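Local coordinates for protein glycoside hydrolase (Streptococcus pneumoniae serotype 4, PDB 6ORH) that probably acts as an alpha-L-fucosidase of glycoside hydrolase family 29, releasing fucose from host-derived carbohydrate antigens, at residues A[82-87]-A[147-152]. The protein carries 2 engineered substitutions. Sequence-based numbering, arbitrary orientation.
Sequences VLYPTA and LAQLKE
The Y84 ring meets the E152 carboxylate at its edge, with CD of E152 in the ring plane. The two planes are turned 66° apart. Within the family's TIM-barrel domain, this joins the loop after strand 70-74 to helix 139-154. The Y84 OH donates to E152 OE1 at 2.7 Å, arriving on the anti side and tilted 28° from the carboxylate plane. T86 OG1 donates to the same OE1 from the syn side at 2.6 Å. Two hydroxyls therefore grip one carboxylate oxygen. Such bonding would tend to stabilise a charged E152. NE2 of Q149 donates to T86 OG1 at 3.1 Å, close to the amide plane. T86 OG1 also takes the backbone N-H of H88, which further fixes the hydroxyl. V82 CG2 touches Q149 NE2 at 3.9 Å, tip to tip. An inverse gamma turn centred on P85, closed by T86 N to Y84 O, lets Y84 and T86 both face the helix. The second carboxylate oxygen, E152 OE2, accepts the A87 backbone N-H through its syn lone pair, at 2.8 Å and nearly straight (171°).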
loop_
_atom_site.group_PDB
_atom_site.type_symbol
_atom_site.label_atom_id
_atom_site.label_comp_id
_atom_site.label_asym_id
_atom_site.label_seq_id
_atom_site.Cartn_x
_atom_site.Cartn_y
_atom_site.Cartn_z
ATOM N N VAL A 82 35.691 12.295 -11.552
ATOM C CA VAL A 82 35.235 13.511 -10.895
ATOM C C VAL A 82 34.847 14.545 -11.954
ATOM O O VAL A 82 35.596 14.764 -12.902
ATOM C CB VAL A 82 36.313 13.995 -9.911
ATOM C CG1 VAL A 82 35.853 15.242 -9.173
ATOM C CG2 VAL A 82 36.669 12.890 -8.907
ATOM N N LEU A 83 33.668 15.177 -11.819
ATOM C CA LEU A 83 33.099 15.977 -12.903
ATOM C C LEU A 83 33.354 17.476 -12.677
ATOM O O LEU A 83 32.720 18.331 -13.311
ATOM C CB LEU A 83 31.599 15.657 -13.003
ATOM C CG LEU A 83 31.303 14.203 -13.390
ATOM C CD1 LEU A 83 29.804 13.962 -13.356
ATOM C CD2 LEU A 83 31.832 13.898 -14.793
ATOM N N TYR A 84 34.263 17.789 -11.745
ATOM C CA TYR A 84 34.769 19.149 -11.582
ATOM C C TYR A 84 36.285 19.012 -11.481
ATOM O O TYR A 84 36.786 17.940 -11.163
ATOM C CB TYR A 84 34.142 19.857 -10.373
ATOM C CG TYR A 84 34.618 19.371 -9.024
ATOM C CD1 TYR A 84 34.056 18.245 -8.425
ATOM C CD2 TYR A 84 35.665 20.009 -8.349
ATOM C CE1 TYR A 84 34.508 17.795 -7.191
ATOM C CE2 TYR A 84 36.127 19.560 -7.119
ATOM C CZ TYR A 84 35.557 18.433 -6.542
ATOM O OH TYR A 84 36.045 17.976 -5.346
ATOM N N PRO A 85 37.062 20.075 -11.781
ATOM C CA PRO A 85 38.527 19.999 -11.752
ATOM C C PRO A 85 39.181 19.986 -10.371
ATOM O O PRO A 85 39.894 20.906 -9.957
ATOM C CB PRO A 85 38.895 21.194 -12.655
ATOM C CG PRO A 85 37.830 22.189 -12.347
ATOM C CD PRO A 85 36.554 21.367 -12.268
ATOM N N THR A 86 38.930 18.900 -9.645
ATOM C CA THR A 86 39.483 18.717 -8.320
ATOM C C THR A 86 41.014 18.773 -8.358
ATOM O O THR A 86 41.637 18.361 -9.338
ATOM C CB THR A 86 39.036 17.353 -7.764
ATOM O OG1 THR A 86 39.588 17.138 -6.472
ATOM C CG2 THR A 86 39.320 16.177 -8.683
ATOM N N ALA A 87 41.583 19.229 -7.237
ATOM C CA ALA A 87 43.031 19.230 -7.080
ATOM C C ALA A 87 43.539 17.837 -6.700
ATOM O O ALA A 87 44.757 17.618 -6.661
ATOM C CB ALA A 87 43.431 20.236 -6.023
ATOM N N LEU A 147 37.273 13.843 2.252
ATOM C CA LEU A 147 37.070 15.049 3.051
ATOM C C LEU A 147 37.601 16.274 2.304
ATOM O O LEU A 147 36.966 17.329 2.289
ATOM C CB LEU A 147 37.754 14.884 4.418
ATOM C CG LEU A 147 37.625 16.096 5.347
ATOM C CD1 LEU A 147 36.161 16.420 5.636
ATOM C CD2 LEU A 147 38.381 15.861 6.658
ATOM N N ALA A 148 38.780 16.150 1.689
ATOM C CA ALA A 148 39.315 17.256 0.900
ATOM C C ALA A 148 38.364 17.640 -0.235
ATOM O O ALA A 148 38.268 18.816 -0.566
ATOM C CB ALA A 148 40.686 16.934 0.362
ATOM N N GLN A 149 37.679 16.658 -0.834
ATOM C CA GLN A 149 36.749 17.001 -1.899
ATOM C C GLN A 149 35.512 17.686 -1.317
ATOM O O GLN A 149 35.009 18.637 -1.926
ATOM C CB GLN A 149 36.488 15.783 -2.791
ATOM C CG GLN A 149 37.741 15.439 -3.581
ATOM C CD GLN A 149 37.448 14.388 -4.611
ATOM O OE1 GLN A 149 36.635 13.474 -4.395
ATOM N NE2 GLN A 149 38.147 14.497 -5.724
ATOM N N LEU A 150 35.008 17.188 -0.180
ATOM C CA LEU A 150 33.918 17.893 0.493
ATOM C C LEU A 150 34.298 19.370 0.666
ATOM O O LEU A 150 33.465 20.250 0.411
ATOM C CB LEU A 150 33.602 17.272 1.855
ATOM C CG LEU A 150 32.885 15.911 1.858
ATOM C CD1 LEU A 150 32.675 15.442 3.289
ATOM C CD2 LEU A 150 31.550 16.015 1.131
ATOM N N LYS A 151 35.542 19.639 1.122
ATOM C CA LYS A 151 35.975 21.010 1.376
ATOM C C LYS A 151 36.010 21.806 0.073
ATOM O O LYS A 151 35.551 22.949 0.025
ATOM C CB LYS A 151 37.355 20.976 2.046
ATOM C CG LYS A 151 37.264 20.522 3.500
ATOM C CD LYS A 151 38.627 20.389 4.165
ATOM C CE LYS A 151 38.523 19.993 5.623
ATOM N NZ LYS A 151 39.880 19.893 6.214
ATOM N N GLU A 152 36.545 21.212 -0.995
ATOM C CA GLU A 152 36.604 21.880 -2.291
ATOM C C GLU A 152 35.209 22.280 -2.759
ATOM O O GLU A 152 35.017 23.360 -3.331
ATOM C CB GLU A 152 37.087 20.937 -3.387
ATOM C CG GLU A 152 38.574 20.832 -3.439
ATOM C CD GLU A 152 39.082 20.001 -4.605
ATOM O OE1 GLU A 152 38.485 18.938 -4.910
ATOM O OE2 GLU A 152 40.065 20.450 -5.234
#